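Local atomic coordinates of PatF (Prochloron didemni, PDB entry 4BG2), a protein that belongs to the patellamide (cyanobactin) pathway and is related to prenyltransferases, so that it probably has a role connected with prenyl transfer. Residues 75-80 with 109-114; 151-156 with 186-191; 170-175 with 205-210; 258-263 with 294-299; 275-280 with 301-306. All blocks are in the same frame, centred on the assembly; numbering follows the deposited sequence.

Overall arrangement
PatF is built on an antiparallel ten-stranded barrel with helices packed outside it, the arrangement known from the aromatic prenyltransferases. Interaction 1 comes first along the chain, joining the turns at two helices beside this barrel, and its His110 touches Thr152 of interaction 2, centres about 17 Å apart. Next come interactions 2 and 3, interleaved along the chain, about 15 Å between centres; they reach neighbouring strands, 186-194 and 173-181 respectively, which meet through Gly191 O and Met174 N. Last come interactions 4 and 5, also interleaved, both using strand 295-303, with centres about 19 Å apart. Interactions 1 and 4, about 35 Å between centres, lie on opposite sides of the chain's centre. Interactions 2 to 5 all reach the barrel sheet.

Interaction 1: residues 75-80 with 109-114; sequences TWPESL and AHVNSR
A surface contact between two turns is carried by the indole of Trp76, which reaches the backbone of His110, tying the loop that enters helix 79-91 to the type I beta turn, His110 to Ser113, that follows helix 101-110. With CG anti to the backbone N (chi1 -177°), the indole of Trp76 is carried across to the turn. Its NE1 gives its hydrogen to His110 O at 3.1 Å, in a bent bond (143° at the hydrogen), the oxygen lying near the ring plane. Ser113 N, closing the turn, donates to that same His110 O at 2.9 Å, from the opposite face of the carbonyl plane. Farther round the ring edge, Trp76 CD1 is 3.6 Å from Ser113 O. Pro77, preceded by a cis peptide bond, lays its CB toward the rim of one indole face, and this CB also meets Val111 CG2 at 3.8 Å. The imidazole of His110 turns elsewhere, with NE2 hydrogen-bonded to Thr152 OG1. A phenylalanine in place of Trp76 would probably leave His110 O with its turn-closing bond but without the link to the neighbouring loop. A buried indole N-H and a turn carbonyl thereby satisfy each other, and the ring edge, which carries partial positive charge, faces backbone oxygens.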
# COMPACT_ATOMS: atom_id res chain seq x y z
N THR A 75 -2.87 -16.01 5.50
CA THR A 75 -3.07 -15.80 6.94
C THR A 75 -4.42 -15.18 7.31
O THR A 75 -4.69 -14.93 8.49
CB THR A 75 -1.92 -14.98 7.58
OG1 THR A 75 -1.66 -13.83 6.80
CG2 THR A 75 -0.64 -15.80 7.65
N TRP A 76 -5.27 -14.92 6.33
CA TRP A 76 -6.64 -14.51 6.60
C TRP A 76 -7.43 -15.68 7.16
O TRP A 76 -7.34 -16.78 6.63
CB TRP A 76 -7.31 -14.05 5.32
CG TRP A 76 -8.71 -13.53 5.49
CD1 TRP A 76 -9.86 -14.24 5.36
CD2 TRP A 76 -9.09 -12.18 5.76
NE1 TRP A 76 -10.95 -13.43 5.54
CE2 TRP A 76 -10.51 -12.15 5.80
CE3 TRP A 76 -8.39 -11.00 6.00
CZ2 TRP A 76 -11.23 -10.99 6.05
CZ3 TRP A 76 -9.10 -9.83 6.24
CH2 TRP A 76 -10.51 -9.83 6.26
N PRO A 77 -8.24 -15.46 8.21
CA PRO A 77 -8.59 -14.22 8.86
C PRO A 77 -7.78 -13.89 10.11
O PRO A 77 -8.02 -12.84 10.71
CB PRO A 77 -10.05 -14.47 9.26
CG PRO A 77 -10.09 -15.93 9.62
CD PRO A 77 -9.05 -16.59 8.75
N GLU A 78 -6.85 -14.75 10.50
CA GLU A 78 -6.03 -14.44 11.68
C GLU A 78 -5.20 -13.17 11.53
O GLU A 78 -4.87 -12.52 12.53
CB GLU A 78 -5.16 -15.63 12.14
CG GLU A 78 -4.15 -16.21 11.16
CD GLU A 78 -4.70 -17.31 10.26
OE1 GLU A 78 -5.94 -17.60 10.30
OE2 GLU A 78 -3.87 -17.87 9.52
N SER A 79 -4.87 -12.79 10.30
CA SER A 79 -4.19 -11.52 10.07
C SER A 79 -4.97 -10.32 10.62
O SER A 79 -4.38 -9.28 10.94
CB SER A 79 -3.90 -11.33 8.57
OG SER A 79 -5.09 -11.39 7.80
N LEU A 80 -6.29 -10.44 10.73
CA LEU A 80 -7.10 -9.37 11.31
C LEU A 80 -6.73 -9.03 12.76
O LEU A 80 -6.81 -7.89 13.17
CB LEU A 80 -8.60 -9.69 11.23
CG LEU A 80 -9.25 -9.65 9.83
CD1 LEU A 80 -10.62 -10.32 9.87
CD2 LEU A 80 -9.35 -8.24 9.30
N ALA A 109 -18.08 -8.88 7.32
CA ALA A 109 -18.70 -9.49 6.15
C ALA A 109 -17.91 -10.66 5.58
O ALA A 109 -18.49 -11.66 5.20
CB ALA A 109 -18.96 -8.46 5.08
N HIS A 110 -16.60 -10.57 5.57
CA HIS A 110 -15.81 -11.54 4.81
C HIS A 110 -14.84 -12.35 5.62
O HIS A 110 -13.95 -12.98 5.06
CB HIS A 110 -15.18 -10.82 3.62
CG HIS A 110 -16.20 -10.26 2.69
ND1 HIS A 110 -17.07 -11.06 1.99
CD2 HIS A 110 -16.55 -8.98 2.38
CE1 HIS A 110 -17.90 -10.32 1.28
NE2 HIS A 110 -17.60 -9.05 1.49
N VAL A 111 -15.05 -12.39 6.93
CA VAL A 111 -14.22 -13.19 7.83
C VAL A 111 -14.08 -14.65 7.42
O VAL A 111 -13.00 -15.19 7.48
CB VAL A 111 -14.70 -13.12 9.32
CG1 VAL A 111 -16.08 -13.73 9.49
CG2 VAL A 111 -13.69 -13.79 10.23
N ASN A 112 -15.17 -15.28 6.99
CA ASN A 112 -15.12 -16.67 6.54
C ASN A 112 -14.82 -16.82 5.06
O ASN A 112 -14.93 -17.92 4.54
CB ASN A 112 -16.44 -17.36 6.83
CG ASN A 112 -16.75 -17.41 8.31
OD1 ASN A 112 -15.92 -17.81 9.13
ND2 ASN A 112 -17.97 -16.99 8.67
N SER A 113 -14.46 -15.74 4.37
CA SER A 113 -14.10 -15.87 2.94
C SER A 113 -12.83 -16.70 2.80
O SER A 113 -11.93 -16.57 3.60
CB SER A 113 -13.86 -14.52 2.29
OG SER A 113 -13.49 -14.71 0.94
N ARG A 114 -12.81 -17.55 1.78
CA ARG A 114 -11.62 -18.33 1.40
C ARG A 114 -10.92 -17.71 0.18
O ARG A 114 -10.07 -18.33 -0.43
CB ARG A 114 -12.00 -19.77 1.06
CG ARG A 114 -12.74 -20.51 2.16
CD ARG A 114 -13.13 -21.92 1.74
NE ARG A 114 -14.16 -22.52 2.60
CZ ARG A 114 -14.41 -23.83 2.70
NH1 ARG A 114 -13.72 -24.72 1.98
NH2 ARG A 114 -15.36 -24.25 3.52

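Interaction 2: residues 151-156 with 186-191; sequences RTALVL and SRVDLG
Leu154 has CG anti to its backbone N (chi1 -154°), and although its CB points away from the strand, CD1 folds back to meet Leu190 CD2 at 3.9 Å, the two side chains crossing at about a right angle. In Val188, CG1 is anti to the backbone N (chi1 -179°) and rests 3.8 Å from Ala153 O, while CG2 diverges to lie 4.3 Å from Leu156 CB. The small Ala153 lets the strand come near: its CB is 4.0 Å from Leu190 CD1. This is helix 147-157 packed on the outside of the barrel; the axis of its segment 151-156 passes 8.4 Å from that of strand segment 186-191, running at 141° to it. Phe178 and Thr173 of the next strand adjoin Val188 and Leu190. The alternate residues of the strand face the other way. There Arg187 grips the carboxylate of Asp189 side-on, NE to OD1 at 3.0 Å and NH2 to OD2 at 2.8 Å, while Glu179 and Arg238 extend the charged network.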
# COMPACT_ATOMS: atom_id res chain seq x y z
N ARG A 151 -17.87 -5.86 -4.36
CA ARG A 151 -19.17 -5.20 -4.11
C ARG A 151 -19.27 -4.57 -2.74
O ARG A 151 -19.66 -3.42 -2.61
CB ARG A 151 -20.34 -6.17 -4.23
CG ARG A 151 -20.80 -6.36 -5.65
CD ARG A 151 -22.12 -7.10 -5.74
NE ARG A 151 -22.57 -6.99 -7.12
CZ ARG A 151 -22.22 -7.83 -8.09
NH1 ARG A 151 -21.45 -8.89 -7.82
NH2 ARG A 151 -22.66 -7.62 -9.33
N THR A 152 -18.92 -5.34 -1.72
CA THR A 152 -18.91 -4.83 -0.35
C THR A 152 -18.04 -3.58 -0.25
O THR A 152 -18.49 -2.56 0.28
CB THR A 152 -18.37 -5.88 0.61
OG1 THR A 152 -19.13 -7.09 0.49
CG2 THR A 152 -18.40 -5.37 2.05
N ALA A 153 -16.82 -3.63 -0.79
CA ALA A 153 -15.91 -2.46 -0.78
C ALA A 153 -16.52 -1.27 -1.51
O ALA A 153 -16.46 -0.13 -1.03
CB ALA A 153 -14.55 -2.81 -1.39
N LEU A 154 -17.11 -1.54 -2.67
CA LEU A 154 -17.74 -0.50 -3.49
C LEU A 154 -18.89 0.18 -2.75
O LEU A 154 -19.05 1.39 -2.81
CB LEU A 154 -18.25 -1.11 -4.80
CG LEU A 154 -18.40 -0.25 -6.04
CD1 LEU A 154 -17.10 0.40 -6.46
CD2 LEU A 154 -18.94 -1.12 -7.17
N VAL A 155 -19.70 -0.61 -2.06
CA VAL A 155 -20.77 -0.08 -1.21
C VAL A 155 -20.22 0.79 -0.08
O VAL A 155 -20.72 1.87 0.17
CB VAL A 155 -21.60 -1.22 -0.59
CG1 VAL A 155 -22.44 -0.72 0.58
CG2 VAL A 155 -22.47 -1.86 -1.65
N LEU A 156 -19.18 0.31 0.60
CA LEU A 156 -18.57 1.08 1.68
C LEU A 156 -17.91 2.34 1.15
O LEU A 156 -17.90 3.36 1.83
CB LEU A 156 -17.55 0.23 2.45
CG LEU A 156 -18.11 -1.04 3.10
CD1 LEU A 156 -16.99 -1.86 3.73
CD2 LEU A 156 -19.20 -0.68 4.11
N SER A 186 -11.95 8.64 7.09
CA SER A 186 -11.58 7.33 6.61
C SER A 186 -11.82 7.25 5.12
O SER A 186 -12.64 7.99 4.60
CB SER A 186 -12.34 6.24 7.38
OG SER A 186 -13.73 6.29 7.04
N ARG A 187 -11.11 6.37 4.44
CA ARG A 187 -11.24 6.19 3.01
C ARG A 187 -11.11 4.72 2.66
O ARG A 187 -10.43 3.96 3.33
CB ARG A 187 -10.17 7.01 2.26
CG ARG A 187 -10.41 7.16 0.76
CD ARG A 187 -9.26 7.89 0.03
NE ARG A 187 -8.10 7.02 -0.03
CZ ARG A 187 -7.02 7.13 0.74
NH1 ARG A 187 -6.86 8.14 1.59
NH2 ARG A 187 -6.06 6.23 0.63
N VAL A 188 -11.79 4.36 1.58
CA VAL A 188 -11.74 3.04 1.01
C VAL A 188 -11.19 3.22 -0.43
O VAL A 188 -11.72 3.99 -1.21
CB VAL A 188 -13.14 2.38 0.98
CG1 VAL A 188 -13.08 0.99 0.39
CG2 VAL A 188 -13.74 2.32 2.37
N ASP A 189 -10.12 2.48 -0.74
CA ASP A 189 -9.51 2.45 -2.05
C ASP A 189 -9.81 1.10 -2.71
O ASP A 189 -9.54 0.06 -2.14
CB ASP A 189 -7.98 2.61 -1.91
CG ASP A 189 -7.54 4.07 -1.84
OD1 ASP A 189 -8.34 4.99 -2.18
OD2 ASP A 189 -6.39 4.32 -1.44
N LEU A 190 -10.38 1.12 -3.92
CA LEU A 190 -10.54 -0.09 -4.74
C LEU A 190 -9.43 -0.19 -5.77
O LEU A 190 -9.18 0.76 -6.51
CB LEU A 190 -11.90 -0.12 -5.43
CG LEU A 190 -12.95 -0.76 -4.53
CD1 LEU A 190 -13.62 0.34 -3.72
CD2 LEU A 190 -13.97 -1.59 -5.30
N GLY A 191 -8.77 -1.34 -5.78
CA GLY A 191 -7.47 -1.48 -6.44
C GLY A 191 -7.47 -2.55 -7.50
O GLY A 191 -6.94 -3.63 -7.27

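Interaction 3: residues 170-175 with 205-210; sequences LRDTMV and GKHLEQ
Asp172, at the junction of helix 163-172 and strand 173-181, holds its carboxylate against the first turn of helix 206-215, where Gly205 occupies the N-cap position. With no side chain of its own there, Gly205 leaves the N-H groups of the first turn to a residue from elsewhere in the chain. With CG anti to the carbonyl carbon (chi1 -69°), the carboxylate of Asp172 is carried toward the helix start. OD2 takes the N-H of Leu208 at 3.0 Å, met nearly along its C-O axis, and OD1 accepts from Gly205 N at 3.2 Å, a donor standing 68° out of the carboxylate plane. His207 N also lies 3.0 Å from Asp172 OD2. The side chain of His207 adds to the packing: its CB is 3.2 Å from Asp172 OD2, and Asp172 OD1 sits at the edge of the imidazole, near its plane. Arg171 CB approaches the same ring at 3.5 Å from His207 CD2, whereas its guanidinium is engaged by Glu147 and Asp145. An alanine in place of Asp172 would remove the carboxylate and would probably leave Gly205 N and Leu208 N without these acceptors, fraying the start of the helix. A negatively charged group at the positive end of a helix dipole is likely to be stabilised there, so the contact probably steadies the helix start as well as pinning it to the start of strand 173-181.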
# COMPACT_ATOMS: atom_id res chain seq x y z
N LEU A 170 -15.48 -4.20 -10.24
CA LEU A 170 -16.14 -5.43 -9.77
C LEU A 170 -15.35 -6.68 -10.15
O LEU A 170 -15.35 -7.66 -9.40
CB LEU A 170 -17.57 -5.53 -10.33
CG LEU A 170 -18.67 -4.68 -9.69
CD1 LEU A 170 -19.99 -4.89 -10.43
CD2 LEU A 170 -18.83 -5.01 -8.21
N ARG A 171 -14.66 -6.66 -11.30
CA ARG A 171 -14.00 -7.85 -11.84
C ARG A 171 -12.49 -7.93 -11.56
O ARG A 171 -12.00 -9.02 -11.31
CB ARG A 171 -14.21 -7.94 -13.35
CG ARG A 171 -15.66 -8.10 -13.82
CD ARG A 171 -16.36 -9.32 -13.26
NE ARG A 171 -15.55 -10.54 -13.36
CZ ARG A 171 -15.88 -11.72 -12.81
NH1 ARG A 171 -17.01 -11.87 -12.13
NH2 ARG A 171 -15.07 -12.76 -12.95
N ASP A 172 -11.76 -6.81 -11.58
CA ASP A 172 -10.29 -6.85 -11.48
C ASP A 172 -9.68 -6.35 -10.16
O ASP A 172 -8.45 -6.32 -10.01
CB ASP A 172 -9.68 -6.08 -12.66
CG ASP A 172 -9.89 -6.80 -14.00
OD1 ASP A 172 -10.33 -7.99 -14.03
OD2 ASP A 172 -9.60 -6.18 -15.05
N THR A 173 -10.53 -5.97 -9.19
CA THR A 173 -10.04 -5.51 -7.88
C THR A 173 -9.28 -6.64 -7.24
O THR A 173 -9.82 -7.72 -7.01
CB THR A 173 -11.19 -4.99 -6.98
OG1 THR A 173 -11.66 -3.76 -7.51
CG2 THR A 173 -10.74 -4.74 -5.55
N MSE A 174 -8.01 -6.40 -6.97
CA MSE A 174 -7.15 -7.39 -6.32
C MSE A 174 -6.67 -6.92 -4.96
O MSE A 174 -6.20 -7.72 -4.18
CB MSE A 174 -5.95 -7.64 -7.22
CG MSE A 174 -5.54 -9.10 -7.28
SE MSE A 174 -4.05 -9.19 -8.60
CE MSE A 174 -2.67 -8.47 -7.39
N VAL A 175 -6.77 -5.63 -4.69
CA VAL A 175 -6.42 -5.08 -3.39
C VAL A 175 -7.52 -4.09 -2.99
O VAL A 175 -8.01 -3.32 -3.81
CB VAL A 175 -5.07 -4.30 -3.42
CG1 VAL A 175 -4.59 -4.02 -2.01
CG2 VAL A 175 -3.98 -5.03 -4.18
N GLY A 205 -7.33 -8.52 -14.96
CA GLY A 205 -6.46 -7.53 -15.58
C GLY A 205 -6.95 -7.01 -16.91
O GLY A 205 -6.68 -5.86 -17.27
N LYS A 206 -7.66 -7.84 -17.65
CA LYS A 206 -8.04 -7.49 -19.01
C LYS A 206 -9.04 -6.34 -19.06
O LYS A 206 -8.98 -5.54 -19.99
CB LYS A 206 -8.54 -8.73 -19.77
CG LYS A 206 -7.41 -9.74 -19.97
CD LYS A 206 -7.59 -10.64 -21.17
CE LYS A 206 -6.42 -11.60 -21.28
NZ LYS A 206 -6.70 -12.70 -22.24
N HIS A 207 -9.93 -6.22 -18.06
CA HIS A 207 -10.83 -5.07 -18.01
C HIS A 207 -10.07 -3.78 -17.73
O HIS A 207 -10.35 -2.75 -18.34
CB HIS A 207 -11.94 -5.25 -16.99
CG HIS A 207 -12.83 -6.43 -17.25
ND1 HIS A 207 -13.72 -6.47 -18.30
CD2 HIS A 207 -12.99 -7.59 -16.58
CE1 HIS A 207 -14.37 -7.62 -18.28
NE2 HIS A 207 -13.96 -8.31 -17.23
N LEU A 208 -9.10 -3.84 -16.82
CA LEU A 208 -8.27 -2.68 -16.52
C LEU A 208 -7.38 -2.30 -17.72
O LEU A 208 -7.21 -1.12 -18.00
CB LEU A 208 -7.40 -2.92 -15.27
CG LEU A 208 -6.42 -1.78 -14.89
CD1 LEU A 208 -7.13 -0.44 -14.72
CD2 LEU A 208 -5.64 -2.10 -13.63
N GLU A 209 -6.79 -3.28 -18.38
CA GLU A 209 -5.99 -3.05 -19.58
C GLU A 209 -6.80 -2.31 -20.63
O GLU A 209 -6.35 -1.30 -21.18
CB GLU A 209 -5.49 -4.36 -20.20
CG GLU A 209 -4.33 -5.00 -19.47
CD GLU A 209 -4.00 -6.41 -19.96
OE1 GLU A 209 -4.34 -6.75 -21.12
OE2 GLU A 209 -3.40 -7.17 -19.16
N GLN A 210 -8.01 -2.83 -20.89
CA GLN A 210 -8.90 -2.23 -21.89
C GLN A 210 -9.29 -0.82 -21.51
O GLN A 210 -9.31 0.06 -22.36
CB GLN A 210 -10.18 -3.05 -22.13
CG GLN A 210 -10.08 -4.03 -23.27
CD GLN A 210 -9.50 -3.44 -24.56
OE1 GLN A 210 -10.05 -2.49 -25.14
NE2 GLN A 210 -8.39 -4.02 -25.02

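Interaction 4: residues 258-263 with 294-299; sequences TFNSLG and ENFCFY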
# COMPACT_ATOMS: atom_id res chain seq x y z
N THR A 258 11.04 10.35 -14.82
CA THR A 258 12.01 11.39 -14.47
C THR A 258 11.53 12.06 -13.19
O THR A 258 10.38 12.47 -13.10
CB THR A 258 12.11 12.45 -15.59
OG1 THR A 258 12.40 11.79 -16.82
CG2 THR A 258 13.19 13.48 -15.30
N PHE A 259 12.42 12.15 -12.21
CA PHE A 259 12.04 12.61 -10.88
C PHE A 259 12.54 14.01 -10.61
O PHE A 259 13.55 14.44 -11.19
CB PHE A 259 12.63 11.69 -9.81
CG PHE A 259 12.25 10.23 -9.95
CD1 PHE A 259 10.98 9.79 -9.62
CD2 PHE A 259 13.19 9.29 -10.37
CE1 PHE A 259 10.65 8.45 -9.72
CE2 PHE A 259 12.86 7.95 -10.47
CZ PHE A 259 11.59 7.53 -10.15
N ASN A 260 11.85 14.71 -9.71
CA ASN A 260 12.43 15.89 -9.09
C ASN A 260 13.60 15.44 -8.21
O ASN A 260 13.93 14.26 -8.17
CB ASN A 260 11.37 16.69 -8.33
CG ASN A 260 10.83 15.96 -7.10
OD1 ASN A 260 11.27 14.86 -6.77
ND2 ASN A 260 9.93 16.61 -6.38
N SER A 261 14.26 16.36 -7.54
CA SER A 261 15.47 16.04 -6.79
C SER A 261 15.23 15.01 -5.67
O SER A 261 16.03 14.08 -5.48
CB SER A 261 16.03 17.32 -6.21
OG SER A 261 17.02 17.02 -5.25
N LEU A 262 14.15 15.18 -4.94
CA LEU A 262 13.80 14.23 -3.89
C LEU A 262 13.59 12.80 -4.41
O LEU A 262 13.94 11.84 -3.72
CB LEU A 262 12.57 14.71 -3.13
CG LEU A 262 12.80 15.79 -2.07
CD1 LEU A 262 11.47 16.18 -1.44
CD2 LEU A 262 13.80 15.33 -1.02
N GLY A 263 13.02 12.66 -5.60
CA GLY A 263 12.83 11.34 -6.21
C GLY A 263 14.16 10.68 -6.56
O GLY A 263 14.33 9.47 -6.42
N GLU A 294 6.85 15.62 -9.57
CA GLU A 294 6.94 16.45 -8.37
C GLU A 294 6.06 15.91 -7.24
O GLU A 294 6.36 16.10 -6.06
CB GLU A 294 6.53 17.89 -8.71
CG GLU A 294 7.53 18.63 -9.62
CD GLU A 294 8.71 19.30 -8.89
OE1 GLU A 294 8.85 19.21 -7.63
OE2 GLU A 294 9.53 19.92 -9.58
N ASN A 295 4.95 15.27 -7.62
CA ASN A 295 3.96 14.78 -6.70
C ASN A 295 3.71 13.31 -6.96
O ASN A 295 3.11 12.94 -7.98
CB ASN A 295 2.68 15.59 -6.85
CG ASN A 295 2.89 17.06 -6.56
OD1 ASN A 295 3.14 17.43 -5.42
ND2 ASN A 295 2.79 17.90 -7.59
N PHE A 296 4.18 12.47 -6.05
CA PHE A 296 4.17 11.02 -6.25
C PHE A 296 4.55 10.32 -4.97
O PHE A 296 5.04 10.94 -4.03
CB PHE A 296 5.14 10.59 -7.37
CG PHE A 296 6.58 10.91 -7.08
CD1 PHE A 296 7.07 12.19 -7.32
CD2 PHE A 296 7.42 9.95 -6.55
CE1 PHE A 296 8.39 12.49 -7.03
CE2 PHE A 296 8.74 10.26 -6.24
CZ PHE A 296 9.23 11.53 -6.51
N CYS A 297 4.33 9.02 -4.95
CA CYS A 297 4.79 8.16 -3.88
C CYS A 297 5.73 7.11 -4.42
O CYS A 297 5.47 6.55 -5.47
CB CYS A 297 3.61 7.45 -3.24
SG CYS A 297 2.71 8.49 -2.13
N PHE A 298 6.81 6.85 -3.71
CA PHE A 298 7.82 5.88 -4.11
C PHE A 298 7.87 4.76 -3.03
O PHE A 298 8.20 5.01 -1.89
CB PHE A 298 9.13 6.63 -4.20
CG PHE A 298 10.22 5.92 -4.95
CD1 PHE A 298 10.54 4.60 -4.68
CD2 PHE A 298 10.98 6.60 -5.89
CE1 PHE A 298 11.58 3.95 -5.36
CE2 PHE A 298 12.02 5.97 -6.56
CZ PHE A 298 12.31 4.64 -6.31
N TYR A 299 7.59 3.54 -3.45
CA TYR A 299 7.49 2.38 -2.56
C TYR A 299 8.65 1.46 -2.87
O TYR A 299 9.04 1.34 -4.02
CB TYR A 299 6.18 1.64 -2.87
CG TYR A 299 4.94 2.34 -2.41
CD1 TYR A 299 4.30 3.29 -3.19
CD2 TYR A 299 4.40 2.07 -1.14
CE1 TYR A 299 3.13 3.94 -2.74
CE2 TYR A 299 3.25 2.70 -0.69
CZ TYR A 299 2.63 3.62 -1.48
OH TYR A 299 1.51 4.25 -0.97
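Asn260 can be followed outward toward Glu294 and Phe296, atom by atom. Its CB is 3.6 Å from Glu294 OE1. Next, CG lies between the backbone N and the carbonyl carbon (chi1 68°). From there OD1 turns back to accept Gly263 N at 3.0 Å, capping helix 261-272, and it also lies at the edge of the Phe296 ring, 3.7 Å from CE1. At the other branch, ND2 donates to Glu294 OE1 at 3.1 Å, nearly straight (170°), coming from above the carboxylate plane, with amide and carboxylate almost perpendicular. The capped helix lies on the outside of the barrel against strand 295-303, and at Gly263 they come close: its CA is 3.6 Å from Phe296 CZ, and a CB there would clash with that ring. Phe259, Phe296 and Phe298 make an aromatic cluster with obliquely tilted planes, Phe259 CD1 being 4.0 Å from Phe296 CZ, while Phe259 CZ meets Phe298 CE2 at 3.9 Å. Ile281 of the adjoining strand touches both Phe259 and Phe298.

Interaction 5: residues 275-280 with 301-306; sequences CITDVA and DQWDEC
Two neighbouring antiparallel strands of the barrel, 276-284 and 295-303, are joined at one end by the disulfide of Cys275 and Cys306 and paired through Thr277, Asp278 and Asp301. The SG atoms are 2.0 Å apart with chi3 -66°, linking the residue just before one strand to the type I turn, Trp303 to Cys306, that ends the other. Thr277 and Asp278 lie opposite the single Asp301 in an arrangement that fits a classic beta bulge: Thr277 N donates to Asp301 O at 2.9 Å, and Asp301 N donates to Asp278 O, also at 2.9 Å. Nearer the disulfide the pairing weakens, the bond from Trp303 N to Cys275 O being 3.5 Å long. Thr277 CG2 sits over a face of the Trp303 five-membered ring, 3.8 Å from its centroid and 14° off the normal, a CH-pi contact. The indole NE1 donates in the ring plane to Asp301 OD2 at 3.0 Å, and Thr277 OG1 gives its proton to Asp278 OD2 at 2.9 Å. Asp301 OD1 has Ser49 as a further partner. These donors matter because Asp278 OD2 and Asp301 OD2 come within 3.0 Å, two acceptors with no bond between them. The hydroxyl and indole N-H, each serving one carboxylate, probably offset part of the repulsion, while the covalent link keeps the strand ends together.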
# COMPACT_ATOMS: atom_id res chain seq x y z
N CYS A 275 18.21 -6.43 -0.33
CA CYS A 275 16.97 -7.04 0.16
C CYS A 275 15.70 -6.55 -0.50
O CYS A 275 14.63 -7.02 -0.16
CB CYS A 275 16.87 -6.90 1.69
SG CYS A 275 18.35 -7.60 2.48
N ILE A 276 15.84 -5.64 -1.47
CA ILE A 276 14.72 -5.10 -2.21
C ILE A 276 14.26 -6.04 -3.31
O ILE A 276 15.03 -6.36 -4.22
CB ILE A 276 15.04 -3.71 -2.77
CG1 ILE A 276 15.32 -2.76 -1.60
CG2 ILE A 276 13.87 -3.20 -3.61
CD1 ILE A 276 15.58 -1.33 -2.00
N THR A 277 13.01 -6.48 -3.23
CA THR A 277 12.43 -7.41 -4.19
C THR A 277 11.65 -6.68 -5.30
O THR A 277 11.56 -7.17 -6.41
CB THR A 277 11.46 -8.40 -3.52
OG1 THR A 277 10.48 -7.67 -2.78
CG2 THR A 277 12.20 -9.32 -2.59
N ASP A 278 11.12 -5.50 -4.98
CA ASP A 278 10.36 -4.71 -5.94
C ASP A 278 10.20 -3.27 -5.45
O ASP A 278 10.30 -2.99 -4.25
CB ASP A 278 8.98 -5.36 -6.17
CG ASP A 278 8.18 -5.53 -4.89
OD1 ASP A 278 7.49 -4.56 -4.51
OD2 ASP A 278 8.23 -6.62 -4.26
N VAL A 279 9.91 -2.39 -6.40
CA VAL A 279 9.63 -0.98 -6.15
C VAL A 279 8.37 -0.63 -6.89
O VAL A 279 7.93 -1.38 -7.76
CB VAL A 279 10.78 -0.06 -6.60
CG1 VAL A 279 12.04 -0.44 -5.85
CG2 VAL A 279 11.05 -0.15 -8.11
N ALA A 280 7.75 0.47 -6.51
CA ALA A 280 6.59 0.95 -7.22
C ALA A 280 6.54 2.45 -7.15
O ALA A 280 6.84 3.05 -6.13
CB ALA A 280 5.31 0.34 -6.66
N ASP A 301 10.05 -2.61 -1.38
CA ASP A 301 9.63 -3.78 -0.63
C ASP A 301 10.84 -4.60 -0.27
O ASP A 301 11.68 -4.91 -1.14
CB ASP A 301 8.66 -4.60 -1.49
CG ASP A 301 7.98 -5.75 -0.72
OD1 ASP A 301 7.93 -5.75 0.53
OD2 ASP A 301 7.45 -6.66 -1.40
N GLN A 302 10.96 -4.94 1.02
CA GLN A 302 12.05 -5.74 1.53
C GLN A 302 11.51 -6.97 2.26
O GLN A 302 10.51 -6.87 3.00
CB GLN A 302 12.93 -4.90 2.45
CG GLN A 302 13.67 -3.79 1.71
CD GLN A 302 14.44 -2.88 2.64
OE1 GLN A 302 13.84 -2.14 3.41
NE2 GLN A 302 15.77 -2.92 2.57
N TRP A 303 12.14 -8.12 2.03
CA TRP A 303 11.71 -9.39 2.61
C TRP A 303 12.65 -9.76 3.76
O TRP A 303 13.87 -9.77 3.60
CB TRP A 303 11.60 -10.50 1.53
CG TRP A 303 10.37 -10.29 0.59
CD1 TRP A 303 9.80 -9.08 0.22
CD2 TRP A 303 9.61 -11.31 -0.10
NE1 TRP A 303 8.73 -9.30 -0.62
CE2 TRP A 303 8.59 -10.65 -0.84
CE3 TRP A 303 9.67 -12.72 -0.16
CZ2 TRP A 303 7.66 -11.34 -1.63
CZ3 TRP A 303 8.75 -13.40 -0.95
CH2 TRP A 303 7.75 -12.71 -1.67
N ASP A 304 12.07 -10.08 4.92
CA ASP A 304 12.86 -10.26 6.14
C ASP A 304 13.69 -11.53 6.20
O ASP A 304 14.39 -11.75 7.17
CB ASP A 304 11.97 -10.11 7.38
CG ASP A 304 10.95 -11.24 7.54
OD1 ASP A 304 11.06 -12.31 6.88
OD2 ASP A 304 10.05 -11.07 8.38
N GLU A 305 13.61 -12.37 5.18
CA GLU A 305 14.53 -13.49 5.05
C GLU A 305 15.80 -13.11 4.28
O GLU A 305 16.69 -13.93 4.14
CB GLU A 305 13.83 -14.66 4.35
CG GLU A 305 12.52 -15.06 5.02
CD GLU A 305 12.55 -16.42 5.66
OE1 GLU A 305 13.40 -16.60 6.56
OE2 GLU A 305 11.71 -17.29 5.28
N CYS A 306 15.90 -11.87 3.78
CA CYS A 306 17.14 -11.39 3.14
C CYS A 306 18.07 -10.87 4.23
O CYS A 306 19.06 -11.51 4.55
CB CYS A 306 16.86 -10.28 2.14
SG CYS A 306 18.37 -9.41 1.55